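Local coordinates for homoserine dehydrogenase (Staphylococcus aureus M1064, PDB 4PG7), which catalyses the NAD(P)-dependent interconversion of aspartate semialdehyde and homoserine in the aspartic acid pathway, and carries a C-terminal ACT domain, at residues Asp242-Ile248 / Ala281-Pro285; Asn376-Val380 / Glu423-Glu427. All blocks are in the same frame, centred on the assembly; numbering follows the deposited sequence.

Following the chain from its N terminus, segment 242-248 comes after helix 220-234, and contact 1 closes when the chain returns as strand 278-289. The 32 residues enclosed hold helix 253-262 and strand 264-275. Contact 2 opens later, on strand 375-382, and closes 42 residues on, where the loop after strand 414-422 leads into helix 427-432. The two loops thus follow in series, neither nesting nor crossing. Their centres lie about 16 Å apart and they do not touch, yet both reach one mixed sheet: strand 436-444 pairs with 278-289 and with 375-382, joining the homoserine dehydrogenase family region of contact 1 to the C-terminal region of contact 2.

Contact 1 of 2, residues Asp242-Ile248 / Ala281-Pro285; sequences DVKRRGI and ASVEP. With LYS (lysine), chain K.
Lys-244 and Val-283 are joined by the shortest of three backbone hydrogen bonds here, Val-283 N to Lys-244 O at 2.8 Å. Lys-244 N donates to Ala-281 O and Arg-246 N to Val-283 O, so the short strand 244-245 runs parallel to strand 278-289. Glu-284 CA adds a nearly straight C-H...O contact to Arg-246 O, 3.4 Å with 170° at the hydrogen. The tightly packed part is the apolar face carrying Val-283 together with the Pro-285 end. With CG1 anti to the backbone N (chi1 -178°), Val-243 lays that methyl against Val-283 CG2 at 3.9 Å, while its CG2 meets Ala-281 CB; helix 220-234 covers this apolar patch through Val-226 and Val-227. At the far end Pro-285 packs against the chain of Arg-246 and Gly-247, its CG 3.1 Å from Gly-247 O, and the aliphatic part of Arg-246 crosses the proline ring at about a right angle, CD to CD 3.7 Å. The parallel pairing makes 244-245 a short strand flanking 278-289 in the mixed sheet of the homoserine dehydrogenase region, and the chain beyond it supplies Arg-246 to the lysine pocket. The ligand's NZ stands over one guanidinium face, displaced from its centre and 3.5 Å from Arg-246 NE. Pocket residues Gly-250, Thr-252, Asp-438 and Lys-439 complete this site, and Arg-246 NH1 also bonds to Val-440 O. The other sheet face, with Lys-244 and Ser-282, is looser and watery. One water links Lys-244 NZ to Ala-281 O, and another joins Arg-246 NH1, Glu-284 OE1 and Pro-285 O. That carboxylate oxygen lies 4.2 Å from Arg-246 NH1, far from the plane of the guanidinium, and no N-H points at it; the shared water bridges the two side chains, and their opposite charges may add an attraction.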
ATOM      1  N   ASP A 242      -9.926 -19.629  16.317  1.00 42.78           N
ATOM      2  CA  ASP A 242     -10.052 -20.210  14.994  1.00 41.39           C
ATOM      3  C   ASP A 242      -8.767 -20.019  14.164  1.00 38.74           C
ATOM      4  O   ASP A 242      -8.624 -20.644  13.138  1.00 36.76           O
ATOM      5  CB  ASP A 242     -11.221 -19.578  14.215  1.00 46.12           C
ATOM      6  CG  ASP A 242     -12.591 -19.837  14.855  1.00 50.07           C
ATOM      7  OD1 ASP A 242     -12.777 -20.896  15.505  1.00 51.60           O
ATOM      8  OD2 ASP A 242     -13.491 -18.971  14.673  1.00 53.55           O
ATOM      9  N   VAL A 243      -7.851 -19.152  14.581  1.00 35.55           N
ATOM     10  CA  VAL A 243      -6.618 -18.938  13.823  1.00 34.20           C
ATOM     11  C   VAL A 243      -5.601 -20.005  14.204  1.00 34.25           C
ATOM     12  O   VAL A 243      -5.083 -20.001  15.300  1.00 35.04           O
ATOM     13  CB  VAL A 243      -6.004 -17.549  14.064  1.00 34.15           C
ATOM     14  CG1 VAL A 243      -4.740 -17.357  13.220  1.00 32.82           C
ATOM     15  CG2 VAL A 243      -7.012 -16.459  13.742  1.00 34.70           C
ATOM     16  N   LYS A 244      -5.303 -20.911  13.286  1.00 33.51           N
ATOM     17  CA  LYS A 244      -4.275 -21.913  13.534  1.00 35.97           C
ATOM     18  C   LYS A 244      -2.950 -21.192  13.641  1.00 35.00           C
ATOM     19  O   LYS A 244      -2.550 -20.508  12.704  1.00 33.37           O
ATOM     20  CB  LYS A 244      -4.249 -22.947  12.398  1.00 39.30           C
ATOM     21  CG  LYS A 244      -5.527 -23.781  12.318  1.00 43.31           C
ATOM     22  CD  LYS A 244      -5.476 -24.772  11.161  1.00 49.98           C
ATOM     23  CE  LYS A 244      -6.639 -25.758  11.195  1.00 54.37           C
ATOM     24  NZ  LYS A 244      -7.963 -25.081  11.056  1.00 57.06           N
ATOM     25  N   ARG A 245      -2.265 -21.357  14.770  1.00 33.15           N
ATOM     26  CA  ARG A 245      -1.117 -20.516  15.085  1.00 34.97           C
ATOM     27  C   ARG A 245       0.117 -21.299  15.505  1.00 33.22           C
ATOM     28  O   ARG A 245       0.024 -22.234  16.286  1.00 32.93           O
ATOM     29  CB  ARG A 245      -1.504 -19.582  16.210  1.00 35.20           C
ATOM     30  CG  ARG A 245      -0.398 -18.657  16.672  1.00 36.46           C
ATOM     31  CD  ARG A 245      -0.895 -17.766  17.792  1.00 37.20           C
ATOM     32  NE  ARG A 245      -1.480 -18.548  18.877  1.00 39.54           N
ATOM     33  CZ  ARG A 245      -0.801 -19.225  19.796  1.00 41.05           C
ATOM     34  NH1 ARG A 245       0.519 -19.251  19.806  1.00 42.51           N
ATOM     35  NH2 ARG A 245      -1.459 -19.893  20.725  1.00 45.11           N
ATOM     36  N   ARG A 246       1.259 -20.915  14.946  1.00 31.32           N
ATOM     37  CA  ARG A 246       2.565 -21.382  15.382  1.00 29.31           C
ATOM     38  C   ARG A 246       3.526 -20.200  15.280  1.00 27.75           C
ATOM     39  O   ARG A 246       3.510 -19.460  14.292  1.00 27.18           O
ATOM     40  CB  ARG A 246       3.055 -22.541  14.501  1.00 29.45           C
ATOM     41  CG  ARG A 246       4.538 -22.882  14.679  1.00 29.90           C
ATOM     42  CD  ARG A 246       5.050 -23.842  13.611  1.00 30.10           C
ATOM     43  NE  ARG A 246       4.547 -25.193  13.797  1.00 31.41           N
ATOM     44  CZ  ARG A 246       4.508 -26.147  12.865  1.00 31.96           C
ATOM     45  NH1 ARG A 246       4.913 -25.935  11.614  1.00 29.96           N
ATOM     46  NH2 ARG A 246       4.018 -27.336  13.191  1.00 34.57           N
ATOM     47  N   GLY A 247       4.376 -20.035  16.282  1.00 27.46           N
ATOM     48  CA  GLY A 247       5.317 -18.929  16.337  1.00 28.04           C
ATOM     49  C   GLY A 247       6.614 -19.267  15.650  1.00 28.02           C
ATOM     50  O   GLY A 247       6.679 -20.250  14.924  1.00 27.18           O
ATOM     51  N   ILE A 248       7.642 -18.464  15.927  1.00 29.58           N
ATOM     52  CA  ILE A 248       8.946 -18.610  15.289  1.00 29.57           C
ATOM     53  C   ILE A 248      10.010 -19.236  16.176  1.00 29.29           C
ATOM     54  O   ILE A 248      11.136 -19.432  15.728  1.00 28.75           O
ATOM     55  CB  ILE A 248       9.499 -17.253  14.755  1.00 29.48           C
ATOM     56  CG1 ILE A 248       9.690 -16.230  15.871  1.00 28.72           C
ATOM     57  CG2 ILE A 248       8.589 -16.686  13.674  1.00 28.61           C
ATOM     58  CD1 ILE A 248      10.691 -15.155  15.504  1.00 28.89           C
ATOM     59  N   ALA A 281      -7.987 -19.265   8.445  1.00 33.46           N
ATOM     60  CA  ALA A 281      -7.040 -18.265   8.944  1.00 31.37           C
ATOM     61  C   ALA A 281      -5.906 -18.930   9.698  1.00 30.46           C
ATOM     62  O   ALA A 281      -6.134 -19.871  10.437  1.00 28.21           O
ATOM     63  CB  ALA A 281      -7.752 -17.284   9.848  1.00 31.35           C
ATOM     64  N   SER A 282      -4.684 -18.422   9.513  1.00 29.36           N
ATOM     65  CA  SER A 282      -3.504 -18.991  10.148  1.00 28.94           C
ATOM     66  C   SER A 282      -2.373 -17.994  10.314  1.00 28.75           C
ATOM     67  O   SER A 282      -2.299 -16.981   9.620  1.00 26.99           O
ATOM     68  CB  SER A 282      -2.975 -20.174   9.333  1.00 29.82           C
ATOM     69  OG  SER A 282      -2.746 -19.796   7.983  1.00 31.10           O
ATOM     70  N   VAL A 283      -1.487 -18.323  11.239  1.00 28.12           N
ATOM     71  CA  VAL A 283      -0.242 -17.624  11.432  1.00 28.56           C
ATOM     72  C   VAL A 283       0.798 -18.711  11.609  1.00 28.12           C
ATOM     73  O   VAL A 283       0.667 -19.528  12.515  1.00 29.55           O
ATOM     74  CB  VAL A 283      -0.276 -16.784  12.713  1.00 31.01           C
ATOM     75  CG1 VAL A 283       1.093 -16.196  13.005  1.00 32.53           C
ATOM     76  CG2 VAL A 283      -1.284 -15.666  12.583  1.00 32.83           C
ATOM     77  N   GLU A 284       1.831 -18.725  10.777  1.00 26.53           N
ATOM     78  CA  GLU A 284       2.918 -19.675  10.980  1.00 26.78           C
ATOM     79  C   GLU A 284       4.134 -19.386  10.118  1.00 24.32           C
ATOM     80  O   GLU A 284       4.045 -18.676   9.109  1.00 23.00           O
ATOM     81  CB  GLU A 284       2.443 -21.113  10.737  1.00 28.29           C
ATOM     82  CG  GLU A 284       2.007 -21.373   9.330  1.00 29.18           C
ATOM     83  CD  GLU A 284       1.333 -22.733   9.184  1.00 32.56           C
ATOM     84  OE1 GLU A 284       1.902 -23.763   9.621  1.00 32.53           O
ATOM     85  OE2 GLU A 284       0.248 -22.752   8.600  1.00 33.30           O
ATOM     86  N   PRO A 285       5.286 -19.947  10.512  1.00 24.12           N
ATOM     87  CA  PRO A 285       6.485 -19.875   9.671  1.00 23.61           C
ATOM     88  C   PRO A 285       6.231 -20.494   8.305  1.00 24.08           C
ATOM     89  O   PRO A 285       5.667 -21.585   8.214  1.00 25.65           O
ATOM     90  CB  PRO A 285       7.519 -20.689  10.458  1.00 24.26           C
ATOM     91  CG  PRO A 285       7.034 -20.687  11.857  1.00 24.18           C
ATOM     92  CD  PRO A 285       5.541 -20.637  11.789  1.00 23.92           C
TER
HETATM   93  N   LYS K 509      14.503 -27.500  16.429  1.00 56.65           N
HETATM   94  CA  LYS K 509      13.053 -27.801  16.677  1.00 59.62           C
HETATM   95  C   LYS K 509      12.657 -29.201  16.216  1.00 60.06           C
HETATM   96  O   LYS K 509      11.487 -29.446  15.866  1.00 53.74           O
HETATM   97  CB  LYS K 509      12.169 -26.766  15.979  1.00 54.84           C
HETATM   98  CG  LYS K 509      10.728 -26.771  16.448  1.00 58.66           C
HETATM   99  CD  LYS K 509       9.740 -26.849  15.296  1.00 55.09           C
HETATM  100  CE  LYS K 509       8.337 -26.994  15.840  1.00 54.44           C
HETATM  101  NZ  LYS K 509       7.301 -27.090  14.778  1.00 55.14           N
HETATM  102  OXT LYS K 509      13.501 -30.110  16.208  1.00 63.48           O
HETATM  103  O   HOH W   1      -9.451 -20.558  10.476  1.00 35.26           O
HETATM  104  O   HOH W   2      -6.867 -22.602   9.397  1.00 57.84           O
HETATM  105  O   HOH W   3       4.555 -23.564  10.105  1.00 31.32           O

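Contact 2 of 2, residues Asn376-Val380 / Glu423-Glu427; sequences NFFVV and ESSPE
Phe-377, Pro-426 and Val-379 carry most of the surface buried in the contact, and Phe-377 lays one face of its ring over the ring of Pro-426 and the backbone of Ser-425. Ser-425 CA stands 3.8 Å from the ring centroid and Pro-426 CD 4.2 Å, each 22° off the normal, giving two CH-pi contacts on the same face. The first torsion swings the phenyl ring over to the backbone-N side, away from the carbonyl carbon (chi1 -60°). Its CZ comes within 3.4 Å of Ser-425 N. Further along the strand, Val-379 CG2 touches Pro-426 CG at 4.1 Å, the two side chains running alongside each other in opposite senses. Ser-425 OG takes the backbone N-H of Glu-427 at 3.2 Å, an ST turn that fixes the bend just where Pro-426, at the N-cap position, precedes helix 427-432. The loop packs on one face of strand 375-382 in what is probably the ACT domain. Here Phe-377 also touches Leu-422 of strand 414-422 and Val-440 of strand 436-444, the two neighbours of its strand, while Phe-378 on the opposite face packs against helix 253-262.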
ATOM      1  N   ASN A 376       1.288 -25.932  -1.046  1.00 28.57           N
ATOM      2  CA  ASN A 376       2.676 -26.302  -1.169  1.00 27.86           C
ATOM      3  C   ASN A 376       3.282 -26.422   0.217  1.00 27.37           C
ATOM      4  O   ASN A 376       2.908 -25.687   1.144  1.00 25.56           O
ATOM      5  CB  ASN A 376       3.426 -25.257  -1.975  1.00 27.65           C
ATOM      6  CG  ASN A 376       2.620 -24.753  -3.146  1.00 29.63           C
ATOM      7  OD1 ASN A 376       2.145 -25.535  -3.961  1.00 30.15           O
ATOM      8  ND2 ASN A 376       2.422 -23.449  -3.209  1.00 31.15           N
ATOM      9  N   PHE A 377       4.237 -27.333   0.349  1.00 25.31           N
ATOM     10  CA  PHE A 377       4.749 -27.676   1.686  1.00 24.74           C
ATOM     11  C   PHE A 377       6.241 -27.877   1.696  1.00 23.67           C
ATOM     12  O   PHE A 377       6.812 -28.390   0.734  1.00 24.04           O
ATOM     13  CB  PHE A 377       4.058 -28.938   2.166  1.00 24.62           C
ATOM     14  CG  PHE A 377       2.566 -28.808   2.270  1.00 25.66           C
ATOM     15  CD1 PHE A 377       1.985 -28.373   3.452  1.00 26.55           C
ATOM     16  CD2 PHE A 377       1.736 -29.124   1.179  1.00 26.88           C
ATOM     17  CE1 PHE A 377       0.596 -28.252   3.552  1.00 28.18           C
ATOM     18  CE2 PHE A 377       0.354 -29.015   1.276  1.00 27.41           C
ATOM     19  CZ  PHE A 377      -0.210 -28.578   2.465  1.00 27.86           C
ATOM     20  N   PHE A 378       6.842 -27.540   2.834  1.00 23.73           N
ATOM     21  CA  PHE A 378       8.247 -27.787   3.117  1.00 25.16           C
ATOM     22  C   PHE A 378       8.268 -28.794   4.252  1.00 24.22           C
ATOM     23  O   PHE A 378       7.773 -28.515   5.323  1.00 23.83           O
ATOM     24  CB  PHE A 378       8.898 -26.486   3.577  1.00 25.76           C
ATOM     25  CG  PHE A 378      10.301 -26.617   4.115  1.00 26.01           C
ATOM     26  CD1 PHE A 378      11.372 -26.813   3.275  1.00 27.57           C
ATOM     27  CD2 PHE A 378      10.560 -26.408   5.458  1.00 28.25           C
ATOM     28  CE1 PHE A 378      12.680 -26.857   3.770  1.00 29.05           C
ATOM     29  CE2 PHE A 378      11.856 -26.449   5.952  1.00 28.04           C
ATOM     30  CZ  PHE A 378      12.920 -26.664   5.101  1.00 27.43           C
ATOM     31  N   VAL A 379       8.822 -29.963   3.995  1.00 24.35           N
ATOM     32  CA  VAL A 379       8.744 -31.081   4.920  1.00 24.40           C
ATOM     33  C   VAL A 379      10.160 -31.480   5.325  1.00 25.59           C
ATOM     34  O   VAL A 379      10.985 -31.748   4.461  1.00 27.28           O
ATOM     35  CB  VAL A 379       8.076 -32.305   4.262  1.00 25.20           C
ATOM     36  CG1 VAL A 379       7.973 -33.436   5.279  1.00 26.09           C
ATOM     37  CG2 VAL A 379       6.696 -31.959   3.726  1.00 25.83           C
ATOM     38  N   VAL A 380      10.427 -31.533   6.627  1.00 25.30           N
ATOM     39  CA  VAL A 380      11.725 -31.960   7.159  1.00 25.87           C
ATOM     40  C   VAL A 380      11.590 -33.322   7.826  1.00 25.52           C
ATOM     41  O   VAL A 380      10.720 -33.502   8.691  1.00 25.98           O
ATOM     42  CB  VAL A 380      12.228 -30.980   8.217  1.00 27.16           C
ATOM     43  CG1 VAL A 380      13.598 -31.405   8.724  1.00 28.48           C
ATOM     44  CG2 VAL A 380      12.296 -29.579   7.637  1.00 27.87           C
ATOM     45  N   GLU A 423      -3.130 -31.236  -2.529  1.00 40.87           N
ATOM     46  CA  GLU A 423      -4.428 -30.816  -1.997  1.00 45.23           C
ATOM     47  C   GLU A 423      -4.352 -30.636  -0.487  1.00 46.16           C
ATOM     48  O   GLU A 423      -5.030 -29.772   0.077  1.00 47.85           O
ATOM     49  CB  GLU A 423      -5.531 -31.842  -2.364  1.00 49.60           C
ATOM     50  CG  GLU A 423      -6.920 -31.236  -2.538  1.00 54.28           C
ATOM     51  N   SER A 424      -3.521 -31.430   0.183  1.00 44.00           N
ATOM     52  CA  SER A 424      -3.337 -31.282   1.630  1.00 44.87           C
ATOM     53  C   SER A 424      -1.957 -31.733   2.092  1.00 38.83           C
ATOM     54  O   SER A 424      -1.178 -32.273   1.310  1.00 37.41           O
ATOM     55  CB  SER A 424      -4.422 -32.079   2.356  1.00 47.88           C
ATOM     56  OG  SER A 424      -4.575 -33.329   1.727  1.00 51.22           O
ATOM     57  N   SER A 425      -1.656 -31.477   3.359  1.00 38.56           N
ATOM     58  CA  SER A 425      -0.363 -31.843   3.939  1.00 38.49           C
ATOM     59  C   SER A 425      -0.074 -33.324   3.738  1.00 36.14           C
ATOM     60  O   SER A 425      -0.918 -34.155   4.014  1.00 36.88           O
ATOM     61  CB  SER A 425      -0.296 -31.501   5.419  1.00 39.43           C
ATOM     62  OG  SER A 425       0.967 -31.866   5.976  1.00 37.27           O
ATOM     63  N   PRO A 426       1.128 -33.652   3.229  1.00 32.90           N
ATOM     64  CA  PRO A 426       1.553 -35.032   3.143  1.00 32.58           C
ATOM     65  C   PRO A 426       2.146 -35.587   4.443  1.00 30.63           C
ATOM     66  O   PRO A 426       2.758 -36.660   4.422  1.00 30.17           O
ATOM     67  CB  PRO A 426       2.650 -34.966   2.079  1.00 31.09           C
ATOM     68  CG  PRO A 426       3.283 -33.664   2.335  1.00 31.14           C
ATOM     69  CD  PRO A 426       2.172 -32.744   2.735  1.00 32.01           C
ATOM     70  N   GLU A 427       2.019 -34.863   5.546  1.00 30.93           N
ATOM     71  CA  GLU A 427       2.669 -35.261   6.794  1.00 32.53           C
ATOM     72  C   GLU A 427       2.238 -36.660   7.275  1.00 31.45           C
ATOM     73  O   GLU A 427       3.080 -37.473   7.620  1.00 30.42           O
ATOM     74  CB  GLU A 427       2.444 -34.214   7.903  1.00 34.24           C
ATOM     75  CG  GLU A 427       2.896 -34.679   9.277  1.00 36.74           C
ATOM     76  CD  GLU A 427       3.084 -33.560  10.290  1.00 40.08           C
ATOM     77  OE1 GLU A 427       2.742 -32.391  10.007  1.00 42.48           O
ATOM     78  OE2 GLU A 427       3.600 -33.872  11.392  1.00 42.59           O
TER